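Local coordinates for putative type VI secretion protein (PDB 4HH5) that forms the N-terminal domain of the ClpV1 ATPase of a type VI secretion system, a ClpA/ClpB-family protein that probably couples ATP hydrolysis to chaperone action, at residues 7-10 with 11-15; 16-19 with 20-23; 56-59 with 60-64; 102-105 with 106-110. All coordinates share one frame; numbering follows the deposited sequence.

Contact 1 of 4, residues 7-10 with 11-15; sequences NSAA and LLRRL
A10 lies beneath two arginines, R13 and R14, in the closing turns of helix 2-14, the first helix of this mainly helical Clp N-terminal domain. The close part of the contact is the backbone core and the side chains lying directly on it. R13 N bonds to A9 O at 3.0 Å and L11 N to N7 O at 3.1 Å, while the bond from R14 N to A10 O is weak, its N-H...O angle only 122°, as the helix runs out. L12 CG rests 3.5 Å from S8 O, and the two leucines carry their ends toward a neighbouring helix: L11 and L12 both touch L98 of helix 92-107. Leucine suits this flank, alanine the other, where a small methyl lets long side chains fold down onto the helix.

That other flank is the looser, more solvent-exposed one. R13 turns back at chi3 (-52°), which brings its guanidinium over the backbone with A10 CA above one face; its NH1 passes A9 CB at 3.7 Å without a hydrogen bond to A9 O, where the angle is poor. R14 is extended instead from CG to NE, sets a guanidinium face over the same alanine and forms a cation-pi interaction with W102. Its closest approach to the methyl is NH1 to A10 CB, 3.9 Å.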
loop_
_atom_site.group_PDB
_atom_site.type_symbol
_atom_site.label_atom_id
_atom_site.label_comp_id
_atom_site.label_asym_id
_atom_site.label_seq_id
_atom_site.Cartn_x
_atom_site.Cartn_y
_atom_site.Cartn_z
ATOM N N ASN A 7 1.423 11.038 16.402
ATOM C CA ASN A 7 1.189 11.371 14.994
ATOM C C ASN A 7 1.269 10.111 14.128
ATOM O O ASN A 7 0.396 9.907 13.283
ATOM C CB ASN A 7 2.193 12.406 14.481
ATOM C CG ASN A 7 1.918 13.839 14.869
ATOM O OD1 ASN A 7 0.893 14.194 15.471
ATOM N ND2 ASN A 7 2.871 14.691 14.568
ATOM N N SER A 8 2.306 9.264 14.345
ATOM C CA SER A 8 2.492 7.996 13.613
ATOM C C SER A 8 1.336 7.040 13.903
ATOM O O SER A 8 0.875 6.351 12.996
ATOM C CB SER A 8 3.810 7.323 13.994
ATOM O OG SER A 8 4.897 8.222 13.868
ATOM N N ALA A 9 0.856 7.012 15.164
ATOM C CA ALA A 9 -0.259 6.157 15.571
ATOM C C ALA A 9 -1.576 6.629 14.958
ATOM O O ALA A 9 -2.360 5.793 14.508
ATOM C CB ALA A 9 -0.359 6.100 17.090
ATOM N N ALA A 10 -1.799 7.963 14.891
ATOM C CA ALA A 10 -3.013 8.536 14.293
ATOM C C ALA A 10 -3.099 8.170 12.803
ATOM O O ALA A 10 -4.181 7.878 12.296
ATOM C CB ALA A 10 -3.023 10.044 14.468
ATOM N N LEU A 11 -1.939 8.159 12.128
ATOM C CA LEU A 11 -1.762 7.814 10.723
ATOM C C LEU A 11 -2.218 6.352 10.514
ATOM O O LEU A 11 -3.008 6.087 9.610
ATOM C CB LEU A 11 -0.264 7.972 10.405
ATOM C CG LEU A 11 0.173 8.514 9.066
ATOM C CD1 LEU A 11 -0.120 10.016 8.946
ATOM C CD2 LEU A 11 1.667 8.300 8.899
ATOM N N LEU A 12 -1.778 5.430 11.395
ATOM C CA LEU A 12 -2.178 4.011 11.358
ATOM C C LEU A 12 -3.680 3.846 11.578
ATOM O O LEU A 12 -4.307 3.020 10.908
ATOM C CB LEU A 12 -1.411 3.184 12.402
ATOM C CG LEU A 12 0.082 2.994 12.183
ATOM C CD1 LEU A 12 0.681 2.201 13.315
ATOM C CD2 LEU A 12 0.375 2.292 10.850
ATOM N N ARG A 13 -4.268 4.659 12.487
ATOM C CA ARG A 13 -5.709 4.624 12.749
ATOM C C ARG A 13 -6.540 5.148 11.565
ATOM O O ARG A 13 -7.735 4.862 11.491
ATOM C CB ARG A 13 -6.067 5.407 14.018
ATOM C CG ARG A 13 -5.581 4.743 15.299
ATOM C CD ARG A 13 -6.258 5.317 16.549
ATOM N NE ARG A 13 -6.183 6.784 16.643
ATOM C CZ ARG A 13 -5.123 7.471 17.063
ATOM N NH1 ARG A 13 -4.004 6.840 17.396
ATOM N NH2 ARG A 13 -5.162 8.793 17.118
ATOM N N ARG A 14 -5.924 5.919 10.655
ATOM C CA ARG A 14 -6.632 6.457 9.489
ATOM C C ARG A 14 -6.787 5.438 8.361
ATOM O O ARG A 14 -7.646 5.607 7.492
ATOM C CB ARG A 14 -5.954 7.733 8.992
ATOM C CG ARG A 14 -6.452 8.949 9.750
ATOM C CD ARG A 14 -5.482 10.076 9.613
ATOM N NE ARG A 14 -5.772 11.146 10.565
ATOM C CZ ARG A 14 -4.838 11.868 11.171
ATOM N NH1 ARG A 14 -3.552 11.646 10.926
ATOM N NH2 ARG A 14 -5.179 12.819 12.029
ATOM N N LEU A 15 -5.969 4.383 8.373
ATOM C CA LEU A 15 -6.056 3.317 7.368
ATOM C C LEU A 15 -7.430 2.677 7.431
ATOM O O LEU A 15 -7.944 2.417 8.533
ATOM C CB LEU A 15 -5.007 2.230 7.624
ATOM C CG LEU A 15 -3.554 2.605 7.390
ATOM C CD1 LEU A 15 -2.630 1.546 7.962
ATOM C CD2 LEU A 15 -3.271 2.845 5.905
#

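Contact 2 of 4, residues 16-19 with 20-23; sequences NHYC and ARAL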
loop_
_atom_site.group_PDB
_atom_site.type_symbol
_atom_site.label_atom_id
_atom_site.label_comp_id
_atom_site.label_asym_id
_atom_site.label_seq_id
_atom_site.Cartn_x
_atom_site.Cartn_y
_atom_site.Cartn_z
ATOM N N ASN A 16 -8.039 2.436 6.258
ATOM C CA ASN A 16 -9.321 1.744 6.239
ATOM C C ASN A 16 -9.026 0.282 6.635
ATOM O O ASN A 16 -7.847 -0.091 6.733
ATOM C CB ASN A 16 -10.017 1.868 4.867
ATOM C CG ASN A 16 -9.348 1.135 3.720
ATOM O OD1 ASN A 16 -8.296 0.498 3.851
ATOM N ND2 ASN A 16 -9.951 1.226 2.563
ATOM N N HIS A 17 -10.072 -0.523 6.858
ATOM C CA HIS A 17 -9.909 -1.909 7.282
ATOM C C HIS A 17 -9.140 -2.836 6.339
ATOM O O HIS A 17 -8.327 -3.629 6.808
ATOM C CB HIS A 17 -11.213 -2.491 7.848
ATOM C CG HIS A 17 -11.638 -1.819 9.124
ATOM N ND1 HIS A 17 -10.715 -1.433 10.088
ATOM C CD2 HIS A 17 -12.877 -1.494 9.556
ATOM C CE1 HIS A 17 -11.420 -0.878 11.060
ATOM N NE2 HIS A 17 -12.723 -0.900 10.794
ATOM N N TYR A 18 -9.314 -2.664 5.022
ATOM C CA TYR A 18 -8.613 -3.425 3.979
ATOM C C TYR A 18 -7.076 -3.232 4.066
ATOM O O TYR A 18 -6.333 -4.214 4.128
ATOM C CB TYR A 18 -9.134 -2.988 2.603
ATOM C CG TYR A 18 -8.687 -3.866 1.463
ATOM C CD1 TYR A 18 -9.381 -5.025 1.139
ATOM C CD2 TYR A 18 -7.584 -3.527 0.688
ATOM C CE1 TYR A 18 -8.978 -5.836 0.081
ATOM C CE2 TYR A 18 -7.156 -4.345 -0.358
ATOM C CZ TYR A 18 -7.860 -5.499 -0.658
ATOM O OH TYR A 18 -7.470 -6.300 -1.702
ATOM N N CYS A 19 -6.630 -1.966 4.103
ATOM C CA CYS A 19 -5.221 -1.568 4.199
ATOM C C CYS A 19 -4.613 -1.929 5.534
ATOM O O CYS A 19 -3.436 -2.274 5.561
ATOM C CB CYS A 19 -5.041 -0.084 3.901
ATOM S SG CYS A 19 -5.362 0.360 2.183
ATOM N N ALA A 20 -5.373 -1.777 6.639
ATOM C CA ALA A 20 -4.899 -2.130 7.979
ATOM C C ALA A 20 -4.649 -3.637 8.083
ATOM O O ALA A 20 -3.592 -4.041 8.569
ATOM C CB ALA A 20 -5.884 -1.674 9.046
ATOM N N ARG A 21 -5.610 -4.461 7.607
ATOM C CA ARG A 21 -5.527 -5.931 7.572
ATOM C C ARG A 21 -4.278 -6.363 6.776
ATOM O O ARG A 21 -3.545 -7.248 7.223
ATOM C CB ARG A 21 -6.796 -6.507 6.909
ATOM C CG ARG A 21 -7.024 -7.996 7.090
ATOM C CD ARG A 21 -8.453 -8.354 6.684
ATOM N NE ARG A 21 -8.548 -8.768 5.281
ATOM C CZ ARG A 21 -9.366 -8.233 4.377
ATOM N NH1 ARG A 21 -10.178 -7.233 4.712
ATOM N NH2 ARG A 21 -9.382 -8.692 3.134
ATOM N N ALA A 22 -4.034 -5.724 5.610
ATOM C CA ALA A 22 -2.866 -6.007 4.769
ATOM C C ALA A 22 -1.568 -5.598 5.461
ATOM O O ALA A 22 -0.562 -6.297 5.323
ATOM C CB ALA A 22 -2.994 -5.304 3.423
ATOM N N LEU A 23 -1.583 -4.480 6.215
ATOM C CA LEU A 23 -0.379 -4.034 6.934
ATOM C C LEU A 23 -0.039 -5.015 8.067
ATOM O O LEU A 23 1.133 -5.322 8.271
ATOM C CB LEU A 23 -0.492 -2.577 7.435
ATOM C CG LEU A 23 0.772 -1.945 8.058
ATOM C CD1 LEU A 23 1.976 -1.988 7.098
ATOM C CD2 LEU A 23 0.512 -0.515 8.450
#
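A20, C19 and Y18 carry most of this contact in the opening turn of helix 17-32. A20 closes the first turn: its N donates to N16 O at 3.0 Å, and its CB rests 3.4 Å from that same oxygen. The short methyl suits a partly exposed position close against the chain before the helix.

C19 is held at both ends of its backbone. Its N donates to N16 OD1 at 3.0 Å in a straight bond (166°), and its O accepts from L23 N at 3.0 Å and from the indole NE1 of W43. Its SG stands anti to the carbonyl carbon (chi1 -68°), in a buried position where the compact thiol side chain fits against S115 and L118 of helix 115-124.

Y18 has two roles. Its O takes A22 N at 3.1 Å and also Q50 NE2, so the carbonyl joins this turn to helix 40-50. R21 NH2 comes within 4.2 Å of Y18 CD1, and guanidinium and ring planes stand 85° apart, a loose, nearly perpendicular meeting rather than a stack. Y18 is buried, and its hydroxyl is satisfied there by a hydrogen bond with E52 N.

Asparagine suits the position before the helix because its OD1 can reach forward to accept from an N-H of the first turn, here that of C19, while N16 ND2 bonds to E158 OE1. This is a classical asparagine N-cap, here starting a helix packed between others in the Clp N-terminal domain.

Contact 3 of 4, residues 56-59 with 60-64; sequences TVLG and RRYDW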
loop_
_atom_site.group_PDB
_atom_site.type_symbol
_atom_site.label_atom_id
_atom_site.label_comp_id
_atom_site.label_asym_id
_atom_site.label_seq_id
_atom_site.Cartn_x
_atom_site.Cartn_y
_atom_site.Cartn_z
ATOM N N THR A 56 -6.516 -4.123 -7.398
ATOM C CA THR A 56 -7.073 -5.208 -8.222
ATOM C C THR A 56 -8.063 -4.666 -9.253
ATOM O O THR A 56 -8.017 -5.083 -10.412
ATOM C CB THR A 56 -7.688 -6.307 -7.327
ATOM O OG1 THR A 56 -6.648 -6.839 -6.506
ATOM C CG2 THR A 56 -8.350 -7.434 -8.135
ATOM N N VAL A 57 -8.935 -3.735 -8.841
ATOM C CA VAL A 57 -9.928 -3.089 -9.726
ATOM C C VAL A 57 -9.211 -2.359 -10.886
ATOM O O VAL A 57 -9.607 -2.497 -12.048
ATOM C CB VAL A 57 -10.885 -2.163 -8.922
ATOM C CG1 VAL A 57 -11.736 -1.282 -9.842
ATOM C CG2 VAL A 57 -11.779 -2.988 -7.993
ATOM N N LEU A 58 -8.156 -1.606 -10.563
ATOM C CA LEU A 58 -7.364 -0.865 -11.547
ATOM C C LEU A 58 -6.612 -1.805 -12.489
ATOM O O LEU A 58 -6.649 -1.597 -13.707
ATOM C CB LEU A 58 -6.428 0.139 -10.857
ATOM C CG LEU A 58 -7.134 1.273 -10.096
ATOM C CD1 LEU A 58 -6.170 2.000 -9.182
ATOM C CD2 LEU A 58 -7.822 2.245 -11.031
ATOM N N GLY A 59 -6.035 -2.876 -11.928
ATOM C CA GLY A 59 -5.341 -3.920 -12.681
ATOM C C GLY A 59 -6.244 -4.583 -13.698
ATOM O O GLY A 59 -5.851 -4.785 -14.850
ATOM N N ARG A 60 -7.485 -4.885 -13.287
ATOM C CA ARG A 60 -8.496 -5.481 -14.157
ATOM C C ARG A 60 -8.917 -4.483 -15.249
ATOM O O ARG A 60 -8.941 -4.842 -16.429
ATOM C CB ARG A 60 -9.711 -5.960 -13.326
ATOM C CG ARG A 60 -10.844 -6.536 -14.185
ATOM C CD ARG A 60 -11.893 -7.286 -13.390
ATOM N NE ARG A 60 -12.710 -6.394 -12.566
ATOM C CZ ARG A 60 -12.645 -6.330 -11.239
ATOM N NH1 ARG A 60 -11.808 -7.115 -10.569
ATOM N NH2 ARG A 60 -13.423 -5.488 -10.571
ATOM N N ARG A 61 -9.216 -3.230 -14.865
ATOM C CA ARG A 61 -9.626 -2.196 -15.820
ATOM C C ARG A 61 -8.557 -1.893 -16.898
ATOM O O ARG A 61 -8.896 -1.713 -18.074
ATOM C CB ARG A 61 -9.996 -0.903 -15.082
ATOM C CG ARG A 61 -10.566 0.166 -16.004
ATOM C CD ARG A 61 -12.002 0.455 -15.654
ATOM N NE ARG A 61 -12.791 0.959 -16.777
ATOM C CZ ARG A 61 -12.739 2.205 -17.239
ATOM N NH1 ARG A 61 -13.507 2.575 -18.253
ATOM N NH2 ARG A 61 -11.902 3.085 -16.701
ATOM N N TYR A 62 -7.291 -1.784 -16.476
ATOM C CA TYR A 62 -6.177 -1.425 -17.357
ATOM C C TYR A 62 -5.350 -2.596 -17.865
ATOM O O TYR A 62 -4.289 -2.397 -18.446
ATOM C CB TYR A 62 -5.341 -0.298 -16.740
ATOM C CG TYR A 62 -6.167 0.959 -16.619
ATOM C CD1 TYR A 62 -6.443 1.746 -17.735
ATOM C CD2 TYR A 62 -6.778 1.299 -15.415
ATOM C CE1 TYR A 62 -7.266 2.864 -17.646
ATOM C CE2 TYR A 62 -7.606 2.416 -15.315
ATOM C CZ TYR A 62 -7.856 3.190 -16.435
ATOM O OH TYR A 62 -8.668 4.292 -16.340
ATOM N N ASP A 63 -5.875 -3.812 -17.684
ATOM C CA ASP A 63 -5.300 -5.069 -18.147
ATOM C C ASP A 63 -3.829 -5.267 -17.788
ATOM O O ASP A 63 -3.007 -5.606 -18.640
ATOM C CB ASP A 63 -5.580 -5.286 -19.647
ATOM C CG ASP A 63 -5.529 -6.743 -20.052
ATOM O OD1 ASP A 63 -6.072 -7.590 -19.297
ATOM O OD2 ASP A 63 -4.937 -7.043 -21.109
ATOM N N TRP A 64 -3.499 -5.034 -16.519
ATOM C CA TRP A 64 -2.148 -5.255 -16.028
ATOM C C TRP A 64 -1.911 -6.752 -15.966
ATOM O O TRP A 64 -2.847 -7.517 -15.700
ATOM C CB TRP A 64 -1.980 -4.687 -14.613
ATOM C CG TRP A 64 -2.119 -3.199 -14.477
ATOM C CD1 TRP A 64 -2.261 -2.279 -15.477
ATOM C CD2 TRP A 64 -2.096 -2.463 -13.256
ATOM N NE1 TRP A 64 -2.345 -1.016 -14.949
ATOM C CE2 TRP A 64 -2.259 -1.099 -13.583
ATOM C CE3 TRP A 64 -2.006 -2.828 -11.898
ATOM C CZ2 TRP A 64 -2.319 -0.097 -12.608
ATOM C CZ3 TRP A 64 -2.089 -1.837 -10.934
ATOM C CH2 TRP A 64 -2.211 -0.487 -11.293
HETATM O O HOH W 1 -5.525 -7.804 -15.686
#
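G59 O is gripped by W64 N at 2.9 Å, approaching in the carbonyl plane on a lone pair, and by a water that donates to it at 3.1 Å. The same water donates to W64 O at 2.7 Å, so both backbone ends of the tryptophan are tied to one glycine carbonyl where helix 54-61 ends. D63, with positive phi (50°), turns the chain between them.

The turn brings the W64 indole back over the helix: G59 CA lies 3.4 Å above one face, offset toward the rim. Glycine suits a place where the indole lies this close to CA. L58 CB extends the apolar patch, 4.3 Å from W64 CH2. On the polar side, Y62 N reaches L58 O at 2.8 Å, and that oxygen also sits at the edge of the Y62 ring, 3.4 Å from CD2.

R60 folds at chi3 (70°) to put its guanidinium across V57, with V57 CA over one face and V57 CG2 beside NH2, while R60 NH2 donates a hydrogen bond to the amide oxygen Q155 OE1. The chemistry implies that backbone carbonyls, water and aromatic packing together fix the chain as it leaves the helix.

Contact 4 of 4, residues 102-105 with 106-110; sequences WMVA and SLQGE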
loop_
_atom_site.group_PDB
_atom_site.type_symbol
_atom_site.label_atom_id
_atom_site.label_comp_id
_atom_site.label_asym_id
_atom_site.label_seq_id
_atom_site.Cartn_x
_atom_site.Cartn_y
_atom_site.Cartn_z
ATOM N N TRP A 102 -1.703 9.769 3.342
ATOM C CA TRP A 102 -2.642 10.526 4.175
ATOM C C TRP A 102 -2.783 11.949 3.635
ATOM O O TRP A 102 -3.887 12.491 3.588
ATOM C CB TRP A 102 -2.204 10.556 5.653
ATOM C CG TRP A 102 -2.960 11.560 6.485
ATOM C CD1 TRP A 102 -2.426 12.569 7.228
ATOM C CD2 TRP A 102 -4.390 11.690 6.597
ATOM N NE1 TRP A 102 -3.428 13.303 7.820
ATOM C CE2 TRP A 102 -4.643 12.795 7.439
ATOM C CE3 TRP A 102 -5.485 10.994 6.045
ATOM C CZ2 TRP A 102 -5.943 13.213 7.756
ATOM C CZ3 TRP A 102 -6.771 11.411 6.356
ATOM C CH2 TRP A 102 -6.991 12.504 7.207
ATOM N N MET A 103 -1.661 12.546 3.220
ATOM C CA MET A 103 -1.670 13.893 2.671
ATOM C C MET A 103 -2.454 13.952 1.365
ATOM O O MET A 103 -3.251 14.881 1.195
ATOM C CB MET A 103 -0.260 14.480 2.614
ATOM C CG MET A 103 0.294 14.710 4.032
ATOM S SD MET A 103 1.908 15.486 4.167
ATOM C CE MET A 103 2.922 14.220 3.567
ATOM N N VAL A 104 -2.341 12.895 0.522
ATOM C CA VAL A 104 -3.114 12.743 -0.729
ATOM C C VAL A 104 -4.627 12.672 -0.391
ATOM O O VAL A 104 -5.425 13.420 -0.969
ATOM C CB VAL A 104 -2.635 11.517 -1.571
ATOM C CG1 VAL A 104 -3.642 11.144 -2.661
ATOM C CG2 VAL A 104 -1.261 11.770 -2.190
ATOM N N ALA A 105 -4.997 11.788 0.564
ATOM C CA ALA A 105 -6.377 11.574 1.016
ATOM C C ALA A 105 -6.970 12.830 1.646
ATOM O O ALA A 105 -8.086 13.212 1.293
ATOM C CB ALA A 105 -6.431 10.420 2.020
ATOM N N SER A 106 -6.224 13.477 2.564
ATOM C CA SER A 106 -6.706 14.676 3.254
ATOM C C SER A 106 -6.914 15.864 2.321
ATOM O O SER A 106 -7.872 16.606 2.514
ATOM C CB SER A 106 -5.842 15.022 4.461
ATOM O OG SER A 106 -4.482 15.181 4.105
ATOM N N LEU A 107 -6.084 15.989 1.259
ATOM C CA LEU A 107 -6.240 17.036 0.240
ATOM C C LEU A 107 -7.497 16.818 -0.617
ATOM O O LEU A 107 -7.997 17.769 -1.221
ATOM C CB LEU A 107 -4.988 17.175 -0.638
ATOM C CG LEU A 107 -3.829 17.981 -0.050
ATOM C CD1 LEU A 107 -2.527 17.651 -0.764
ATOM C CD2 LEU A 107 -4.088 19.479 -0.139
ATOM N N GLN A 108 -8.018 15.572 -0.643
ATOM C CA GLN A 108 -9.256 15.215 -1.340
ATOM C C GLN A 108 -10.478 15.334 -0.405
ATOM O O GLN A 108 -11.604 15.144 -0.856
ATOM C CB GLN A 108 -9.176 13.789 -1.903
ATOM C CG GLN A 108 -8.229 13.611 -3.079
ATOM C CD GLN A 108 -8.163 12.174 -3.535
ATOM O OE1 GLN A 108 -9.049 11.357 -3.265
ATOM N NE2 GLN A 108 -7.110 11.835 -4.247
ATOM N N GLY A 109 -10.244 15.642 0.873
ATOM C CA GLY A 109 -11.299 15.775 1.874
ATOM C C GLY A 109 -11.731 14.459 2.490
ATOM O O GLY A 109 -12.793 14.386 3.112
ATOM N N GLU A 110 -10.905 13.406 2.333
ATOM C CA GLU A 110 -11.180 12.070 2.868
ATOM C C GLU A 110 -10.656 11.965 4.301
ATOM O O GLU A 110 -9.691 12.646 4.645
ATOM C CB GLU A 110 -10.541 10.980 1.988
ATOM C CG GLU A 110 -10.706 11.214 0.494
ATOM C CD GLU A 110 -11.588 10.229 -0.238
ATOM O OE1 GLU A 110 -11.038 9.300 -0.871
ATOM O OE2 GLU A 110 -12.827 10.413 -0.221
#
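S106 sits over the face of the W102 indole: its CB is 3.8 Å from the centroid of the six-membered ring and only 13° off the normal, a CH-pi contact between residues one turn apart. The indole reaches this place because CG is anti to the backbone N (chi1 167°), which leans the ring along the helix toward its C-terminal end. There its far rim also meets the chain obliquely, with W102 CZ3 3.6 Å from E110 O. Serine is small enough for its CB to rest on the ring face, and its hydroxyl turns back onto the helix, where OG lies 2.8 Å from W102 O and 3.2 Å from M103 O; which of them takes the proton is not settled.

V104 and Q108 run side by side in the same direction, V104 CG1 3.9 Å from Q108 NE2, and both also touch Q142 of helix 142-147. The extended glutamine lays its aliphatic part along the helix. A105 and E110 meet more modestly, through their CB atoms.

A105 O ties the ending together: E110 N at 3.0 Å and, as an extra bond, Q108 N at 3.1 Å reach it from opposite faces of its plane. The E110 N bond, the bond from G109 N to S106 O and the positive phi of G109 (84°), a backbone shape that favours glycine, make the Schellman motif that ends helix 92-107.

Contacts 1 and 2 follow each other along the chain, their centres about 12 Å apart, and join through leucines: L12 CD2 and L15 CD1 lie 3.7 and 3.8 Å from L23 CD2. Contact 4 also touches contact 1, with R14 NE 3.5 Å from W102 CZ2 and L11 CD1 3.8 Å from W102 CD1. Contact 3 stands apart: it lies across the chain's centre from contact 1, the two centres about 28 Å apart, and approaches contact 2 only to about 5 Å between nearest atoms. Together they sample one N-cap and three helix ends of a helical N-terminal domain; the ATP-hydrolysing modules probably belong to the rest of the protein.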